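Local coordinates for protein esterase LipW (Mycobacterium marinum, PDB 3QH4) that probably hydrolyses ester bonds, as an alpha/beta-hydrolase esterase with strict substrate selectivity, at residues P74-Y78 and L101-H105; T211-G216 and I257-R261. Numbering follows the deposited sequence.

In the fold
After helices 17-20 and 31-56, the chain lays down strands 59-66 and 72-79 at one end of the mixed sheet, runs through strand 85-91, and comes back in the loop ahead of helix 105-115. There interaction 1 closes a short loop, bracing 101-105 against strand 72-79. Interaction 2 opens much later, after helix 203-207, and closes a longer loop when 257-261, following strand 250-255, meets the lead-in to helix 216-227. The two loops follow in series, neither nesting nor crossing, their centres about 25 Å apart on opposite sides of the chain's centre. Interaction 1 ties strand 72-79 to the loop before helix 105-115; interaction 2 joins the loops leading into helices 216-227 and 261-273, near the probable triad.

Interaction 1. Residues P74-Y78 and L101-H105; sequences PVRIY and LDTDH
Strand residues 74-78 run extended, while 101-103 have helical phi/psi and D102-H105 form a type I turn; R76 and L101 are the closest pair, CA to CA 6.4 Å. The CA-to-CB bonds of P74, R76, Y78 and L101 point toward the other segment. R76, with chi1 and chi2 both t and chi3 m, lays one face of its guanidinium over L101, CZ to CB of L101 3.7 Å. Its NH1 forms a salt bridge with OD1 of D102 at 2.8 Å, backed by a weak bond from NH2 to the same OD1 at 3.3 Å; NE turns to a second carboxylate, D62. NH1 also lies 3.1 Å from O of L101, but at a poor angle for a bond. That carbonyl accepts from a water at 2.7 Å, which also bonds OH of Y78 at 3.0 Å. Y78 (chi1 m) completes the network: its OH hydrogen-bonds ND1 of H105 (chi1 t) at 2.8 Å, while NE2 of H105 pairs with OG1 of T53. CD1 of L101 lies 3.7 Å from C of V75 and 4.3 Å from CB of P74. Salt bridge, Tyr-His bond and water thus link strand to loop at the antiparallel end of an alpha/beta-hydrolase sheet. Strand 72-79 lies between strands 59-66 and 118-122, helix 105-115 starts at H105, and helix 31-56 packs against D102 and H105.

Interaction 2. Residues T211-G216 and I257-R261; sequences TPAFDG and IDPFR
T211 opens an irregular segment, its CB directed at 257-261. With chi1 p, its OG1 donates to O of F214 at 2.8 Å, spanning the bend, while CG2 packs 3.8 Å from CG2 of I257. P212-F214 is a classic gamma turn centred on A213 (phi/psi 76/-55), with a weak 2.8 Å bond from F214 N to P212 O. F214 (phi/psi -153/152, chi1 -144°) sends its ring to that of F260: CD2 to CE2 of F260 is 3.7 Å, centroids 5.8 Å apart, planes 32° apart. O of F214 also accepts from a water at 3.1 Å; the same water donates to O of I257 at 2.9 Å, the polar bridge in a junction with no direct hydrogen bond across it. The second segment follows strand 250-255 of the alpha/beta-hydrolase fold and carries D258, probably the acid of a Ser-His-Asp triad with S166 and H288: its OD2 hydrogen-bonds ND1 of H288, and its OD1 accepts from N of F260 at 2.8 Å. D258-R261 is a type I turn, with R261 N to O of D258 at 2.9 Å, leading into helix 261-273. F260 (chi1 m) also meets the H288 ring edge-to-face. Back on the first segment, D215, next after F214, points its CB away and N-caps helix 216-227, OD1 taking N of A218; the C atom of D215 lies 3.7 Å from CG of P259. G216 comes nearest in backbone terms, CA to CA of P259 5.4 Å, and its N sits 3.8 Å from CB of P259, so the P259 ring packs against the backbone of D215 and G216 where helix 216-227 begins.

Interaction 1. Residues P74-Y78 and L101-H105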
loop_
_atom_site.group_PDB
_atom_site.type_symbol
_atom_site.label_atom_id
_atom_site.label_comp_id
_atom_site.label_asym_id
_atom_site.label_seq_id
_atom_site.Cartn_x
_atom_site.Cartn_y
_atom_site.Cartn_z
ATOM N N PRO A 74 13.534 -3.707 9.218
ATOM C CA PRO A 74 12.654 -4.683 9.891
ATOM C C PRO A 74 11.549 -5.147 8.950
ATOM O O PRO A 74 11.140 -4.406 8.049
ATOM C CB PRO A 74 12.037 -3.903 11.047
ATOM C CG PRO A 74 12.971 -2.708 11.245
ATOM C CD PRO A 74 13.454 -2.380 9.843
ATOM N N VAL A 75 11.135 -6.387 9.148
ATOM C CA VAL A 75 10.046 -6.977 8.382
ATOM C C VAL A 75 9.127 -7.725 9.327
ATOM O O VAL A 75 9.531 -8.132 10.431
ATOM C CB VAL A 75 10.539 -7.924 7.250
ATOM C CG1 VAL A 75 11.270 -7.131 6.131
ATOM C CG2 VAL A 75 11.418 -9.066 7.813
ATOM N N ARG A 76 7.877 -7.876 8.907
ATOM C CA ARG A 76 6.956 -8.782 9.593
ATOM C C ARG A 76 6.540 -9.853 8.600
ATOM O O ARG A 76 6.090 -9.552 7.497
ATOM C CB ARG A 76 5.737 -8.038 10.143
ATOM C CG ARG A 76 4.753 -8.981 10.886
ATOM C CD ARG A 76 3.818 -8.201 11.799
ATOM N NE ARG A 76 4.548 -7.530 12.881
ATOM C CZ ARG A 76 4.061 -6.539 13.619
ATOM N NH1 ARG A 76 2.828 -6.060 13.409
ATOM N NH2 ARG A 76 4.826 -6.021 14.593
ATOM N N ILE A 77 6.691 -11.107 9.003
ATOM C CA ILE A 77 6.400 -12.201 8.091
ATOM C C ILE A 77 5.131 -12.913 8.546
ATOM O O ILE A 77 5.045 -13.367 9.701
ATOM C CB ILE A 77 7.584 -13.183 7.985
ATOM C CG1 ILE A 77 8.872 -12.419 7.650
ATOM C CG2 ILE A 77 7.317 -14.248 6.895
ATOM C CD1 ILE A 77 10.135 -13.271 7.744
ATOM N N TYR A 78 4.181 -13.022 7.617
ATOM C CA TYR A 78 2.892 -13.673 7.864
ATOM C C TYR A 78 2.873 -14.960 7.074
ATOM O O TYR A 78 3.209 -14.956 5.894
ATOM C CB TYR A 78 1.749 -12.762 7.379
ATOM C CG TYR A 78 1.715 -11.387 8.002
ATOM C CD1 TYR A 78 2.596 -10.383 7.578
ATOM C CD2 TYR A 78 0.775 -11.077 8.979
ATOM C CE1 TYR A 78 2.544 -9.120 8.130
ATOM C CE2 TYR A 78 0.701 -9.821 9.541
ATOM C CZ TYR A 78 1.594 -8.846 9.107
ATOM O OH TYR A 78 1.516 -7.611 9.654
ATOM N N LEU A 101 5.188 -1.589 11.097
ATOM C CA LEU A 101 4.642 -2.930 10.846
ATOM C C LEU A 101 3.218 -3.155 11.378
ATOM O O LEU A 101 2.546 -4.103 10.967
ATOM C CB LEU A 101 5.604 -4.002 11.387
ATOM C CG LEU A 101 6.990 -3.972 10.718
ATOM C CD1 LEU A 101 7.939 -4.977 11.428
ATOM C CD2 LEU A 101 6.880 -4.241 9.187
ATOM N N ASP A 102 2.776 -2.308 12.298
ATOM C CA ASP A 102 1.428 -2.435 12.863
ATOM C C ASP A 102 0.345 -1.749 12.018
ATOM O O ASP A 102 -0.853 -2.034 12.167
ATOM C CB ASP A 102 1.412 -1.871 14.299
ATOM C CG ASP A 102 2.250 -2.696 15.272
ATOM O OD1 ASP A 102 2.343 -3.932 15.127
ATOM O OD2 ASP A 102 2.822 -2.103 16.228
ATOM N N THR A 103 0.765 -0.839 11.131
ATOM C CA THR A 103 -0.185 0.064 10.459
ATOM C C THR A 103 -1.227 -0.709 9.654
ATOM O O THR A 103 -2.447 -0.541 9.865
ATOM C CB THR A 103 0.539 1.041 9.558
ATOM O OG1 THR A 103 1.503 1.782 10.349
ATOM C CG2 THR A 103 -0.491 1.974 8.861
ATOM N N ASP A 104 -0.740 -1.546 8.739
ATOM C CA ASP A 104 -1.582 -2.332 7.846
ATOM C C ASP A 104 -1.528 -3.806 8.242
ATOM O O ASP A 104 -1.647 -4.707 7.399
ATOM C CB ASP A 104 -1.093 -2.172 6.399
ATOM C CG ASP A 104 -1.509 -0.839 5.785
ATOM O OD1 ASP A 104 -2.322 -0.108 6.395
ATOM O OD2 ASP A 104 -1.063 -0.584 4.653
ATOM N N HIS A 105 -1.335 -4.057 9.537
ATOM C CA HIS A 105 -1.307 -5.458 10.038
ATOM C C HIS A 105 -2.594 -6.225 9.650
ATOM O O HIS A 105 -2.505 -7.359 9.197
ATOM C CB HIS A 105 -1.091 -5.403 11.551
ATOM C CG HIS A 105 -0.963 -6.735 12.231
ATOM N ND1 HIS A 105 0.139 -7.556 12.081
ATOM C CD2 HIS A 105 -1.761 -7.338 13.142
ATOM C CE1 HIS A 105 -0.016 -8.633 12.835
ATOM N NE2 HIS A 105 -1.152 -8.519 13.501
HETATM O O HOH W 1 2.499 -5.078 8.460
#

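Interaction 2. Residues T211-G216 and I257-R261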
loop_
_atom_site.group_PDB
_atom_site.type_symbol
_atom_site.label_atom_id
_atom_site.label_comp_id
_atom_site.label_asym_id
_atom_site.label_seq_id
_atom_site.Cartn_x
_atom_site.Cartn_y
_atom_site.Cartn_z
ATOM N N THR A 211 -11.733 16.132 1.838
ATOM C CA THR A 211 -12.392 14.941 2.354
ATOM C C THR A 211 -11.772 14.480 3.685
ATOM O O THR A 211 -10.592 14.770 3.985
ATOM C CB THR A 211 -12.265 13.792 1.310
ATOM O OG1 THR A 211 -10.939 13.778 0.753
ATOM C CG2 THR A 211 -13.275 13.999 0.194
ATOM N N PRO A 212 -12.544 13.712 4.480
ATOM C CA PRO A 212 -11.959 13.131 5.686
ATOM C C PRO A 212 -10.872 12.087 5.367
ATOM O O PRO A 212 -10.813 11.585 4.244
ATOM C CB PRO A 212 -13.149 12.450 6.357
ATOM C CG PRO A 212 -14.069 12.064 5.210
ATOM C CD PRO A 212 -13.857 13.127 4.135
ATOM N N ALA A 213 -10.027 11.812 6.362
ATOM C CA ALA A 213 -9.003 10.736 6.357
ATOM C C ALA A 213 -7.773 11.051 5.510
ATOM O O ALA A 213 -6.647 11.020 6.016
ATOM C CB ALA A 213 -9.615 9.355 6.014
ATOM N N PHE A 214 -7.991 11.376 4.239
ATOM C CA PHE A 214 -6.933 11.927 3.398
ATOM C C PHE A 214 -7.592 12.774 2.335
ATOM O O PHE A 214 -8.737 12.522 1.932
ATOM C CB PHE A 214 -6.068 10.841 2.734
ATOM C CG PHE A 214 -4.604 11.241 2.629
ATOM C CD1 PHE A 214 -3.759 11.112 3.739
ATOM C CD2 PHE A 214 -4.099 11.761 1.440
ATOM C CE1 PHE A 214 -2.393 11.500 3.652
ATOM C CE2 PHE A 214 -2.752 12.145 1.321
ATOM C CZ PHE A 214 -1.902 12.034 2.421
ATOM N N ASP A 215 -6.866 13.781 1.862
ATOM C CA ASP A 215 -7.454 14.720 0.926
ATOM C C ASP A 215 -6.400 15.268 -0.001
ATOM O O ASP A 215 -5.206 14.901 0.100
ATOM C CB ASP A 215 -8.267 15.824 1.672
ATOM C CG ASP A 215 -7.402 16.707 2.568
ATOM O OD1 ASP A 215 -6.286 17.064 2.133
ATOM O OD2 ASP A 215 -7.847 17.108 3.688
ATOM N N GLY A 216 -6.854 16.107 -0.940
ATOM C CA GLY A 216 -6.007 16.630 -2.001
ATOM C C GLY A 216 -4.941 17.595 -1.486
ATOM O O GLY A 216 -3.827 17.697 -2.054
ATOM N N ILE A 257 -14.670 8.274 -3.208
ATOM C CA ILE A 257 -14.592 9.605 -2.554
ATOM C C ILE A 257 -13.176 9.769 -2.027
ATOM O O ILE A 257 -12.929 9.856 -0.821
ATOM C CB ILE A 257 -15.706 9.796 -1.446
ATOM C CG1 ILE A 257 -17.101 9.423 -1.976
ATOM C CG2 ILE A 257 -15.724 11.249 -0.840
ATOM C CD1 ILE A 257 -17.509 10.185 -3.247
ATOM N N ASP A 258 -12.250 9.880 -2.972
ATOM C CA ASP A 258 -10.827 9.728 -2.651
ATOM C C ASP A 258 -10.079 10.601 -3.658
ATOM O O ASP A 258 -10.268 10.444 -4.876
ATOM C CB ASP A 258 -10.452 8.244 -2.794
ATOM C CG ASP A 258 -8.985 7.945 -2.399
ATOM O OD1 ASP A 258 -8.103 8.809 -2.576
ATOM O OD2 ASP A 258 -8.706 6.808 -1.945
ATOM N N PRO A 259 -9.232 11.518 -3.170
ATOM C CA PRO A 259 -8.474 12.330 -4.124
ATOM C C PRO A 259 -7.657 11.516 -5.135
ATOM O O PRO A 259 -7.419 12.021 -6.231
ATOM C CB PRO A 259 -7.570 13.192 -3.213
ATOM C CG PRO A 259 -7.342 12.277 -1.975
ATOM C CD PRO A 259 -8.761 11.715 -1.779
ATOM N N PHE A 260 -7.246 10.285 -4.801
ATOM C CA PHE A 260 -6.425 9.482 -5.715
ATOM C C PHE A 260 -7.255 8.724 -6.749
ATOM O O PHE A 260 -6.707 8.049 -7.596
ATOM C CB PHE A 260 -5.544 8.524 -4.918
ATOM C CG PHE A 260 -4.682 9.243 -3.923
ATOM C CD1 PHE A 260 -3.694 10.131 -4.357
ATOM C CD2 PHE A 260 -4.892 9.071 -2.572
ATOM C CE1 PHE A 260 -2.924 10.859 -3.387
ATOM C CE2 PHE A 260 -4.138 9.773 -1.634
ATOM C CZ PHE A 260 -3.163 10.652 -2.041
ATOM N N ARG A 261 -8.571 8.899 -6.719
ATOM C CA ARG A 261 -9.417 8.110 -7.618
ATOM C C ARG A 261 -9.056 8.320 -9.087
ATOM O O ARG A 261 -8.962 7.364 -9.849
ATOM C CB ARG A 261 -10.893 8.486 -7.406
ATOM C CG ARG A 261 -11.824 7.797 -8.426
ATOM C CD ARG A 261 -13.161 8.500 -8.413
ATOM N NE ARG A 261 -13.154 9.817 -9.058
ATOM C CZ ARG A 261 -14.038 10.760 -8.761
ATOM N NH1 ARG A 261 -14.916 10.563 -7.777
ATOM N NH2 ARG A 261 -14.044 11.913 -9.419
HETATM O O HOH W 2 -10.716 10.340 0.946
#